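Side-chain contacts in SusD/RagB family nutrient-binding outer membrane lipoprotein (Bacteroides vulgatus, PDB 4F7A), which probably binds mucin O-glycans at the outer membrane as a SusD-like lipoprotein, delivering them for uptake by the bacterium: residues 75-80 / 466-471; 232-235 / 239-242; 301-306 / 455-460; 334-339 / 429-434. All coordinates share one frame; numbering follows the deposited sequence. Where two conformers were deposited one is given.

Interaction 1: residues 75-80 / 466-471; sequences YALEAG and IMIRRL
Tyr75 lays its phenol against the backbone and side chain of Ile468, the pair that accounts for most of the surface buried here. The two side chains meet at a slant: Tyr75 CE1 comes within 3.6 Å of Ile468 CB and within 3.7 Å of its CG2 methyl. The phenol oxygen reaches past the branch point to the main chain, where Ile468 N donates a hydrogen bond of 3.2 Å to Tyr75 OH at an N-H...O angle of 156°. Beside this bond, CB of the selenomethionine Met467 is 3.6 Å from Tyr75 OH. A phenylalanine here would probably keep much of the ring packing but leave the amide of Ile468 without this acceptor.

Ile468 serves a second partner with its other branch. CG1 stands anti to the backbone N (chi1 -176°), which carries CD1 out to Leu77; the ends meet tip to tip, with Leu77 CD2 4.0 Å from Ile468 CD1. One residue further on, Arg469 bends back so that its NE donates to Met467 O over 3.0 Å, from above the carbonyl plane, while its NH1 forms a salt bridge with Asp505.

The contact brings a helix-entry segment and an irregular loop of the SusD-like fold together across nearly four hundred residues of chain. Phe57 of helix 54-57 touches both Leu77 and Ile468, Trp439 of helix 435-445 packs on Ile468, and residues 75-78 run into helix 79-82, whose first residues end the segment.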
loop_
_atom_site.group_PDB
_atom_site.type_symbol
_atom_site.label_atom_id
_atom_site.label_comp_id
_atom_site.label_asym_id
_atom_site.label_seq_id
_atom_site.Cartn_x
_atom_site.Cartn_y
_atom_site.Cartn_z
ATOM N N TYR A 75 20.053 2.771 0.690
ATOM C CA TYR A 75 19.800 2.435 2.088
ATOM C C TYR A 75 20.540 3.340 3.086
ATOM O O TYR A 75 20.745 2.934 4.231
ATOM C CB TYR A 75 20.106 0.961 2.413
ATOM C CG TYR A 75 19.193 -0.098 1.816
ATOM C CD1 TYR A 75 17.904 0.193 1.351
ATOM C CD2 TYR A 75 19.613 -1.410 1.762
ATOM C CE1 TYR A 75 17.079 -0.805 0.849
ATOM C CE2 TYR A 75 18.796 -2.412 1.251
ATOM C CZ TYR A 75 17.543 -2.108 0.800
ATOM O OH TYR A 75 16.769 -3.125 0.311
ATOM N N ALA A 76 20.949 4.537 2.657
ATOM C CA ALA A 76 21.446 5.566 3.585
ATOM C C ALA A 76 20.222 6.421 3.907
ATOM O O ALA A 76 19.967 7.443 3.288
ATOM C CB ALA A 76 22.565 6.389 2.947
ATOM N N LEU A 77 19.414 5.945 4.841
ATOM C CA LEU A 77 18.072 6.472 4.969
ATOM C C LEU A 77 18.110 7.921 5.457
ATOM O O LEU A 77 18.801 8.243 6.409
ATOM C CB LEU A 77 17.234 5.614 5.913
ATOM C CG LEU A 77 17.005 4.154 5.504
ATOM C CD1 LEU A 77 16.072 3.480 6.460
ATOM C CD2 LEU A 77 16.410 4.046 4.085
ATOM N N GLU A 78 17.362 8.778 4.764
ATOM C CA GLU A 78 17.255 10.186 5.074
ATOM C C GLU A 78 16.157 10.405 6.138
ATOM O O GLU A 78 14.966 10.180 5.887
ATOM C CB GLU A 78 16.953 10.960 3.794
ATOM C CG GLU A 78 16.994 12.469 3.920
ATOM C CD GLU A 78 18.376 13.023 4.223
ATOM O OE1 GLU A 78 19.399 12.321 4.018
ATOM O OE2 GLU A 78 18.426 14.178 4.678
ATOM N N ALA A 79 16.592 10.868 7.305
ATOM C CA ALA A 79 15.765 10.977 8.518
ATOM C C ALA A 79 14.506 11.808 8.291
ATOM O O ALA A 79 13.433 11.453 8.773
ATOM C CB ALA A 79 16.609 11.554 9.696
ATOM N N GLY A 80 14.640 12.899 7.554
ATOM C CA GLY A 80 13.494 13.773 7.238
ATOM C C GLY A 80 12.472 13.084 6.346
ATOM O O GLY A 80 11.249 13.265 6.515
ATOM N N ILE A 466 18.315 -9.740 2.608
ATOM C CA ILE A 466 17.049 -9.715 3.343
ATOM C C ILE A 466 16.208 -8.519 2.845
ATOM O O ILE A 466 14.990 -8.614 2.712
ATOM C CB ILE A 466 17.266 -9.673 4.851
ATOM C CG1 ILE A 466 17.879 -11.012 5.320
ATOM C CG2 ILE A 466 15.968 -9.407 5.603
ATOM C CD1 ILE A 466 18.551 -10.923 6.693
HETATM N N MSE A 467 16.898 -7.422 2.564
HETATM C CA MSE A 467 16.334 -6.158 2.113
HETATM C C MSE A 467 15.718 -5.377 3.282
HETATM O O MSE A 467 15.541 -5.919 4.405
HETATM C CB MSE A 467 15.328 -6.338 0.963
HETATM C CG MSE A 467 15.799 -7.280 -0.138
HETATM SE SE MSE A 467 14.579 -7.346 -1.645
HETATM C CE MSE A 467 14.967 -5.563 -2.324
ATOM N N ILE A 468 15.416 -4.111 3.007
ATOM C CA ILE A 468 14.865 -3.217 4.017
ATOM C C ILE A 468 13.546 -3.790 4.577
ATOM O O ILE A 468 12.702 -4.331 3.828
ATOM C CB ILE A 468 14.718 -1.766 3.453
ATOM C CG1 ILE A 468 14.246 -0.813 4.544
ATOM C CG2 ILE A 468 13.771 -1.695 2.216
ATOM C CD1 ILE A 468 14.292 0.693 4.106
ATOM N N ARG A 469 13.409 -3.717 5.901
ATOM C CA ARG A 469 12.301 -4.347 6.615
ATOM C C ARG A 469 11.246 -3.360 7.123
ATOM O O ARG A 469 10.132 -3.759 7.451
ATOM C CB ARG A 469 12.841 -5.111 7.827
ATOM C CG ARG A 469 13.806 -6.255 7.538
ATOM C CD ARG A 469 13.105 -7.437 6.847
ATOM N NE ARG A 469 13.107 -7.314 5.394
ATOM C CZ ARG A 469 12.219 -7.883 4.573
ATOM N NH1 ARG A 469 11.168 -8.535 5.071
ATOM N NH2 ARG A 469 12.354 -7.756 3.244
ATOM N N ARG A 470 11.637 -2.093 7.256
ATOM C CA ARG A 470 10.816 -1.071 7.885
ATOM C C ARG A 470 11.519 0.261 7.743
ATOM O O ARG A 470 12.681 0.331 7.344
ATOM C CB ARG A 470 10.614 -1.360 9.383
ATOM C CG ARG A 470 11.905 -1.277 10.221
ATOM C CD ARG A 470 11.693 -1.637 11.657
ATOM N NE ARG A 470 11.009 -0.602 12.418
ATOM C CZ ARG A 470 11.597 0.423 13.042
ATOM N NH1 ARG A 470 12.921 0.593 13.017
ATOM N NH2 ARG A 470 10.842 1.277 13.735
ATOM N N LEU A 471 10.816 1.320 8.112
ATOM C CA LEU A 471 11.445 2.624 8.296
ATOM C C LEU A 471 11.687 2.875 9.774
ATOM O O LEU A 471 10.888 2.462 10.630
ATOM C CB LEU A 471 10.572 3.748 7.719
ATOM C CG LEU A 471 10.276 3.661 6.213
ATOM C CD1 LEU A 471 9.537 4.946 5.768
ATOM C CD2 LEU A 471 11.544 3.390 5.367
#

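Interaction 2: residues 232-235 / 239-242; sequences GVIE and ENIQ
Of the two flat polar groups here, the amide of Asn240 borders Ile234, while the carboxylate of Glu239 points off to Lys198 and a water. The amide turns its oxygen toward the isoleucine, with Asn240 OD1 4.3 Å from Ile234 CG2, while that same oxygen accepts a hydrogen bond from the backbone N of Ala334. The carboxylate of Glu239 forms a salt bridge through OE1 with Lys198. Glu239 OE1 also receives a hydrogen bond of 2.7 Å from water 1, which in turn accepts from Glu235 N at 2.8 Å, so a single water ties the two segments together.

Residues 232-235 belong to the loop after helix 216-228; after a three-residue link, 239-240 lead into strand 241-243, which pairs antiparallel with 329-332 in a two-stranded sheet of this largely helical fold. Ile234 points across the bend. Its CG1 stands beside the backbone N (chi1 -62°) and its outer chain is extended, which carries Ile234 CD1 to 3.6 Å from Ile241 CG1; the two isoleucines cross at about a right angle. Ile234 CD1 also lies 3.7 Å from Glu239 O. With an alanine in its place, a gap is likely to open between Ile241 and the Glu239 carbonyl, and Leu332 to lose cover. Ile234 is further packed on Lys198 of helix 193-210, and its backbone N is bonded to Ser202 OG.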
loop_
_atom_site.group_PDB
_atom_site.type_symbol
_atom_site.label_atom_id
_atom_site.label_comp_id
_atom_site.label_asym_id
_atom_site.label_seq_id
_atom_site.Cartn_x
_atom_site.Cartn_y
_atom_site.Cartn_z
ATOM N N GLY A 232 -20.659 -8.815 1.805
ATOM C CA GLY A 232 -19.759 -9.184 0.719
ATOM C C GLY A 232 -18.431 -8.464 0.782
ATOM O O GLY A 232 -18.195 -7.685 1.698
ATOM N N VAL A 233 -17.566 -8.764 -0.198
ATOM C CA VAL A 233 -16.291 -8.090 -0.372
ATOM C C VAL A 233 -16.270 -7.532 -1.793
ATOM O O VAL A 233 -17.131 -7.862 -2.621
ATOM C CB VAL A 233 -15.090 -9.036 -0.140
ATOM C CG1 VAL A 233 -15.020 -9.522 1.338
ATOM C CG2 VAL A 233 -15.119 -10.251 -1.104
ATOM N N ILE A 234 -15.307 -6.666 -2.067
ATOM C CA ILE A 234 -15.229 -6.010 -3.367
ATOM C C ILE A 234 -14.817 -7.022 -4.427
ATOM O O ILE A 234 -13.797 -7.691 -4.287
ATOM C CB ILE A 234 -14.266 -4.803 -3.316
ATOM C CG1 ILE A 234 -14.795 -3.759 -2.311
ATOM C CG2 ILE A 234 -14.144 -4.150 -4.721
ATOM C CD1 ILE A 234 -13.801 -2.693 -1.975
ATOM N N GLU A 235 -15.632 -7.139 -5.483
ATOM C CA GLU A 235 -15.408 -8.098 -6.572
ATOM C C GLU A 235 -15.315 -7.464 -7.957
ATOM O O GLU A 235 -14.752 -8.068 -8.863
ATOM C CB GLU A 235 -16.552 -9.126 -6.576
ATOM C CG GLU A 235 -16.508 -10.011 -5.335
ATOM C CD GLU A 235 -17.587 -11.075 -5.298
ATOM O OE1 GLU A 235 -18.397 -11.144 -6.226
ATOM O OE2 GLU A 235 -17.617 -11.857 -4.328
ATOM N N GLU A 239 -16.174 -0.839 -8.073
ATOM C CA GLU A 239 -16.334 -0.593 -6.628
ATOM C C GLU A 239 -14.993 -0.413 -5.891
ATOM O O GLU A 239 -14.928 -0.461 -4.664
ATOM C CB GLU A 239 -17.179 -1.717 -5.992
ATOM C CG GLU A 239 -18.595 -1.785 -6.599
ATOM C CD GLU A 239 -19.602 -2.593 -5.786
ATOM O OE1 GLU A 239 -19.220 -3.424 -4.943
ATOM O OE2 GLU A 239 -20.803 -2.419 -6.041
ATOM N N ASN A 240 -13.920 -0.203 -6.642
ATOM C CA ASN A 240 -12.594 -0.059 -6.029
ATOM C C ASN A 240 -12.632 1.137 -5.057
ATOM O O ASN A 240 -13.248 2.153 -5.346
ATOM C CB ASN A 240 -11.537 0.211 -7.109
ATOM C CG ASN A 240 -11.118 -1.025 -7.844
ATOM O OD1 ASN A 240 -11.574 -2.133 -7.525
ATOM N ND2 ASN A 240 -10.257 -0.848 -8.861
ATOM N N ILE A 241 -11.986 0.991 -3.908
ATOM C CA ILE A 241 -11.835 2.106 -2.977
ATOM C C ILE A 241 -10.733 2.996 -3.543
ATOM O O ILE A 241 -9.600 2.551 -3.745
ATOM C CB ILE A 241 -11.461 1.641 -1.560
ATOM C CG1 ILE A 241 -12.464 0.570 -1.057
ATOM C CG2 ILE A 241 -11.364 2.845 -0.593
ATOM C CD1 ILE A 241 -13.981 0.944 -1.129
ATOM N N GLN A 242 -11.085 4.254 -3.783
ATOM C CA GLN A 242 -10.183 5.212 -4.399
ATOM C C GLN A 242 -10.650 6.609 -4.038
ATOM O O GLN A 242 -11.843 6.868 -3.965
ATOM C CB GLN A 242 -10.162 5.047 -5.913
ATOM C CG GLN A 242 -11.508 5.048 -6.595
ATOM C CD GLN A 242 -11.393 4.666 -8.058
ATOM O OE1 GLN A 242 -10.444 4.020 -8.458
ATOM N NE2 GLN A 242 -12.363 5.065 -8.854
HETATM O O HOH W 1 -17.873 -5.478 -6.012
#

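Interaction 3: residues 301-306 / 455-460; sequences GVYAKD and TNNSNG
Tyr303 swings its ring toward Asn457 because its CG lies opposite the backbone N (chi1 177°), while Asn457 holds CG beside its own N (chi1 -75°) and so presents its amide to the ring. The setting is a junction of two long irregular loops of the SusD-like fold, one between helix 279-282 and strand 329-332, the other between helices 435-445 and 475-480. An Asx turn at Asn456 shapes the second loop just where it passes the tyrosine.

The two side chains cross at about a right angle, with ring and amide planes 64° apart. Asn457 ND2 approaches the ring obliquely, 3.5 Å from Tyr303 CD1 and 3.8 Å from Tyr303 CE1. Nearer the backbone, the Thr455 CG2 methyl packs 4.2 Å from Tyr303 CB.

Polar links join the 301 and 455 ends of the two segments. Thr455 N gives a weak, bent hydrogen bond to Gly301 O at 2.8 Å. A water joins Thr455 OG1, 2.6 Å away, to Tyr303 N, whose amide donates to it. Gly301 has positive phi, which favours glycine, and a CB there would point toward the Thr455 carbonyl. Thr73 and Val74, just ahead of residues 75-80, hold both loops: Thr73 OG1 is bonded to Gly301 N, and Val74 shares a backbone hydrogen bond with Asn457.

Within the Asx turn, Ser458 N donates over 3.0 Å to Asn456 OD1 and lies in the plane of that side-chain carbonyl.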
loop_
_atom_site.group_PDB
_atom_site.type_symbol
_atom_site.label_atom_id
_atom_site.label_comp_id
_atom_site.label_asym_id
_atom_site.label_seq_id
_atom_site.Cartn_x
_atom_site.Cartn_y
_atom_site.Cartn_z
ATOM N N GLY A 301 19.543 1.602 -5.932
ATOM C CA GLY A 301 20.824 1.488 -5.233
ATOM C C GLY A 301 22.044 1.706 -6.082
ATOM O O GLY A 301 23.103 1.136 -5.793
ATOM N N VAL A 302 21.914 2.512 -7.141
ATOM C CA VAL A 302 23.069 2.929 -7.922
ATOM C C VAL A 302 23.550 4.279 -7.346
ATOM O O VAL A 302 22.859 5.291 -7.443
ATOM C CB VAL A 302 22.743 3.048 -9.418
ATOM C CG1 VAL A 302 23.966 3.548 -10.205
ATOM C CG2 VAL A 302 22.299 1.688 -9.969
ATOM N N TYR A 303 24.715 4.256 -6.723
ATOM C CA TYR A 303 25.214 5.396 -5.982
ATOM C C TYR A 303 25.575 6.514 -6.941
ATOM O O TYR A 303 26.216 6.282 -7.956
ATOM C CB TYR A 303 26.451 5.007 -5.156
ATOM C CG TYR A 303 27.037 6.188 -4.427
ATOM C CD1 TYR A 303 26.519 6.598 -3.195
ATOM C CD2 TYR A 303 28.062 6.940 -4.993
ATOM C CE1 TYR A 303 27.038 7.688 -2.526
ATOM C CE2 TYR A 303 28.575 8.059 -4.339
ATOM C CZ TYR A 303 28.058 8.424 -3.110
ATOM O OH TYR A 303 28.564 9.521 -2.462
ATOM N N ALA A 304 25.133 7.722 -6.603
ATOM C CA ALA A 304 25.573 8.958 -7.250
ATOM C C ALA A 304 25.258 10.064 -6.253
ATOM O O ALA A 304 24.599 9.819 -5.241
ATOM C CB ALA A 304 24.830 9.189 -8.572
ATOM N N LYS A 305 25.704 11.277 -6.532
ATOM C CA LYS A 305 25.466 12.371 -5.614
ATOM C C LYS A 305 25.302 13.662 -6.411
ATOM O O LYS A 305 25.500 13.694 -7.620
ATOM C CB LYS A 305 26.627 12.485 -4.624
ATOM C CG LYS A 305 27.974 12.672 -5.290
ATOM C CD LYS A 305 29.080 12.906 -4.277
ATOM C CE LYS A 305 30.427 12.991 -4.970
ATOM N NZ LYS A 305 31.290 13.980 -4.299
ATOM N N ASP A 306 24.947 14.721 -5.705
ATOM C CA ASP A 306 24.683 16.003 -6.316
ATOM C C ASP A 306 25.901 16.476 -7.081
ATOM O O ASP A 306 27.012 16.476 -6.556
ATOM C CB ASP A 306 24.322 17.022 -5.239
ATOM C CG ASP A 306 23.527 18.196 -5.778
ATOM O OD1 ASP A 306 23.206 18.222 -6.980
ATOM O OD2 ASP A 306 23.210 19.083 -4.969
ATOM N N THR A 455 24.325 -0.948 -4.376
ATOM C CA THR A 455 25.204 -0.409 -3.334
ATOM C C THR A 455 24.398 -0.239 -2.045
ATOM O O THR A 455 23.285 0.313 -2.063
ATOM C CB THR A 455 25.801 0.940 -3.755
ATOM O OG1 THR A 455 26.686 0.746 -4.880
ATOM C CG2 THR A 455 26.555 1.628 -2.586
ATOM N N ASN A 456 24.964 -0.708 -0.940
ATOM C CA ASN A 456 24.302 -0.704 0.370
ATOM C C ASN A 456 25.127 0.152 1.319
ATOM O O ASN A 456 26.123 -0.297 1.843
ATOM C CB ASN A 456 24.144 -2.138 0.883
ATOM C CG ASN A 456 23.403 -2.223 2.212
ATOM O OD1 ASN A 456 23.395 -1.272 2.991
ATOM N ND2 ASN A 456 22.835 -3.397 2.505
ATOM N N ASN A 457 24.707 1.407 1.504
ATOM C CA ASN A 457 25.412 2.341 2.378
ATOM C C ASN A 457 24.695 2.510 3.713
ATOM O O ASN A 457 24.731 3.596 4.312
ATOM C CB ASN A 457 25.587 3.699 1.674
ATOM C CG ASN A 457 26.685 3.666 0.599
ATOM O OD1 ASN A 457 27.460 2.712 0.531
ATOM N ND2 ASN A 457 26.754 4.708 -0.230
ATOM N N SER A 458 24.111 1.426 4.212
ATOM C CA SER A 458 23.361 1.462 5.473
ATOM C C SER A 458 24.241 1.295 6.721
ATOM O O SER A 458 23.716 1.165 7.829
ATOM C CB SER A 458 22.311 0.355 5.461
ATOM O OG SER A 458 22.928 -0.895 5.699
ATOM N N ASN A 459 25.559 1.257 6.534
ATOM C CA ASN A 459 26.489 1.068 7.655
ATOM C C ASN A 459 26.201 -0.237 8.402
ATOM O O ASN A 459 26.298 -0.295 9.627
ATOM C CB ASN A 459 26.424 2.270 8.619
ATOM C CG ASN A 459 27.631 2.346 9.543
ATOM O OD1 ASN A 459 28.726 1.907 9.183
ATOM N ND2 ASN A 459 27.432 2.912 10.740
ATOM N N GLY A 460 25.838 -1.288 7.653
ATOM C CA GLY A 460 25.536 -2.589 8.240
ATOM C C GLY A 460 24.159 -2.738 8.902
ATOM O O GLY A 460 23.853 -3.813 9.425
HETATM O O HOH W 2 26.435 1.876 -7.207
#

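Interaction 4: residues 334-339 / 429-434; sequences AAETWF and IACWPE
Helix 334-346 opens against the last turn of helix 416-431, with Ala335 and Ala430 CA atoms 6.3 Å apart and those of Glu336 and Cys431 6.5 Å apart. Such closeness rests on small side chains: the methyls meet directly, Ala335 CB lying 3.8 Å from Ala430 CB. One helical turn further, the Phe339 ring comes to the same methyl edge-on, with Ala430 CB near the ring plane and 3.7 Å from Phe339 CE2. The one Ala430 methyl thus touches both Ala335 and the Phe339 edge.

Glu336 runs alongside the sulfur of Cys431. Its CG is anti to the backbone N (chi1 174°) and the rest of the chain is extended, so Cys431 SG lies 4.0 Å from Glu336 CB and 3.9 Å from Glu336 OE1, touching the side chain along its length. In this TPR-like helical protein the contact thus joins two helices deep in the fold, with Ser367 and Val364 of helix 356-371 packing on Ala335 and Phe339.

The chemistry is mostly van der Waals, and the one charge buried in it is matched by the salt bridge from Glu336 OE2 to Arg206 NE, which would be expected to keep the carboxylate ionised.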
loop_
_atom_site.group_PDB
_atom_site.type_symbol
_atom_site.label_atom_id
_atom_site.label_comp_id
_atom_site.label_asym_id
_atom_site.label_seq_id
_atom_site.Cartn_x
_atom_site.Cartn_y
_atom_site.Cartn_z
ATOM N N ALA A 334 -10.762 -4.469 -6.169
ATOM C CA ALA A 334 -11.358 -5.757 -6.408
ATOM C C ALA A 334 -10.293 -6.808 -6.776
ATOM O O ALA A 334 -10.313 -7.938 -6.278
ATOM C CB ALA A 334 -12.392 -5.611 -7.545
ATOM N N ALA A 335 -9.355 -6.445 -7.643
ATOM C CA ALA A 335 -8.315 -7.392 -8.064
ATOM C C ALA A 335 -7.530 -7.875 -6.838
ATOM O O ALA A 335 -7.380 -9.082 -6.626
ATOM C CB ALA A 335 -7.357 -6.751 -9.127
ATOM N N GLU A 336 -7.052 -6.945 -6.023
ATOM C CA GLU A 336 -6.356 -7.303 -4.772
ATOM C C GLU A 336 -7.221 -8.237 -3.922
ATOM O O GLU A 336 -6.738 -9.208 -3.355
ATOM C CB GLU A 336 -5.992 -6.043 -3.964
ATOM C CG GLU A 336 -5.409 -6.403 -2.598
ATOM C CD GLU A 336 -5.231 -5.252 -1.638
ATOM O OE1 GLU A 336 -5.425 -4.079 -2.031
ATOM O OE2 GLU A 336 -4.879 -5.547 -0.471
ATOM N N THR A 337 -8.501 -7.931 -3.821
ATOM C CA THR A 337 -9.400 -8.732 -2.996
ATOM C C THR A 337 -9.470 -10.197 -3.509
ATOM O O THR A 337 -9.436 -11.148 -2.726
ATOM C CB THR A 337 -10.786 -8.058 -2.863
ATOM O OG1 THR A 337 -10.606 -6.729 -2.324
ATOM C CG2 THR A 337 -11.705 -8.866 -1.930
ATOM N N TRP A 338 -9.523 -10.373 -4.820
ATOM C CA TRP A 338 -9.473 -11.721 -5.405
ATOM C C TRP A 338 -8.146 -12.447 -5.092
ATOM O O TRP A 338 -8.141 -13.655 -4.834
ATOM C CB TRP A 338 -9.714 -11.677 -6.910
ATOM C CG TRP A 338 -11.167 -11.510 -7.294
ATOM C CD1 TRP A 338 -11.728 -10.429 -7.869
ATOM C CD2 TRP A 338 -12.230 -12.449 -7.088
ATOM N NE1 TRP A 338 -13.072 -10.621 -8.042
ATOM C CE2 TRP A 338 -13.405 -11.860 -7.575
ATOM C CE3 TRP A 338 -12.303 -13.727 -6.532
ATOM C CZ2 TRP A 338 -14.644 -12.514 -7.540
ATOM C CZ3 TRP A 338 -13.517 -14.386 -6.522
ATOM C CH2 TRP A 338 -14.667 -13.785 -7.023
ATOM N N PHE A 339 -7.032 -11.729 -5.132
ATOM C CA PHE A 339 -5.731 -12.342 -4.818
ATOM C C PHE A 339 -5.629 -12.691 -3.322
ATOM O O PHE A 339 -4.966 -13.649 -2.948
ATOM C CB PHE A 339 -4.578 -11.438 -5.253
ATOM C CG PHE A 339 -4.434 -11.303 -6.744
ATOM C CD1 PHE A 339 -4.221 -12.419 -7.531
ATOM C CD2 PHE A 339 -4.532 -10.073 -7.362
ATOM C CE1 PHE A 339 -4.096 -12.305 -8.914
ATOM C CE2 PHE A 339 -4.382 -9.940 -8.740
ATOM C CZ PHE A 339 -4.175 -11.058 -9.517
ATOM N N ILE A 429 1.418 -6.411 -9.306
ATOM C CA ILE A 429 1.076 -5.703 -10.548
ATOM C C ILE A 429 -0.274 -4.969 -10.386
ATOM O O ILE A 429 -0.402 -3.793 -10.763
ATOM C CB ILE A 429 1.047 -6.619 -11.805
ATOM C CG1 ILE A 429 2.391 -7.316 -12.032
ATOM C CG2 ILE A 429 0.695 -5.786 -13.040
ATOM C CD1 ILE A 429 2.345 -8.512 -13.086
ATOM N N ALA A 430 -1.237 -5.642 -9.764
ATOM C CA ALA A 430 -2.607 -5.162 -9.653
ATOM C C ALA A 430 -2.801 -4.042 -8.645
ATOM O O ALA A 430 -3.753 -3.277 -8.775
ATOM C CB ALA A 430 -3.554 -6.340 -9.307
ATOM N N CYS A 431 -1.904 -3.923 -7.653
ATOM C CA CYS A 431 -2.008 -2.846 -6.647
ATOM C C CYS A 431 -1.427 -1.514 -7.120
ATOM O O CYS A 431 -1.561 -0.509 -6.423
ATOM C CB CYS A 431 -1.310 -3.274 -5.342
ATOM S SG CYS A 431 -2.297 -4.456 -4.380
ATOM N N TRP A 432 -0.762 -1.527 -8.280
ATOM C CA TRP A 432 -0.109 -0.351 -8.849
ATOM C C TRP A 432 -1.142 0.767 -9.034
ATOM O O TRP A 432 -2.266 0.493 -9.476
ATOM C CB TRP A 432 0.508 -0.734 -10.205
ATOM C CG TRP A 432 1.342 0.331 -10.858
ATOM C CD1 TRP A 432 2.695 0.477 -10.764
ATOM C CD2 TRP A 432 0.881 1.418 -11.661
ATOM N NE1 TRP A 432 3.100 1.571 -11.460
ATOM C CE2 TRP A 432 2.005 2.161 -12.037
ATOM C CE3 TRP A 432 -0.381 1.817 -12.137
ATOM C CZ2 TRP A 432 1.917 3.288 -12.863
ATOM C CZ3 TRP A 432 -0.455 2.934 -12.932
ATOM C CH2 TRP A 432 0.684 3.653 -13.288
ATOM N N PRO A 433 -0.770 2.029 -8.721
ATOM C CA PRO A 433 0.549 2.556 -8.324
ATOM C C PRO A 433 0.792 2.695 -6.818
ATOM O O PRO A 433 1.730 3.405 -6.401
ATOM C CB PRO A 433 0.537 3.930 -8.949
ATOM C CG PRO A 433 -0.934 4.362 -8.760
ATOM C CD PRO A 433 -1.740 3.117 -8.929
ATOM N N GLU A 434 -0.009 2.005 -6.020
ATOM C CA GLU A 434 -0.047 2.247 -4.570
ATOM C C GLU A 434 1.063 1.464 -3.882
ATOM O O GLU A 434 0.905 0.286 -3.553
ATOM C CB GLU A 434 -1.425 1.887 -3.988
ATOM C CG GLU A 434 -1.770 2.668 -2.704
ATOM C CD GLU A 434 -0.851 2.289 -1.569
ATOM O OE1 GLU A 434 -1.044 1.168 -1.056
ATOM O OE2 GLU A 434 0.061 3.094 -1.205
#

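How the interactions relate
Interactions 1 and 3 form one pair and interactions 2 and 4 another. Centres within each pair are 11 Å apart, whereas those of interactions 2 and 3 lie about 40 Å apart. Interactions 1 and 3 share the loop between helices 435-445 and 475-480, and Tyr75 packs on Ser458 where they touch. Interactions 2 and 4 are joined by polar bonds, among them a probable one from Trp338 NE1 to Glu235 O; strand 329-332, partner of 241-243, leads into helix 334-346. Along the chain, interaction 1 encloses the other three and interaction 3 encloses interaction 4. One pair thus lies among irregular loops, the other where helix 334-346 meets helix 416-431 and the two-stranded sheet.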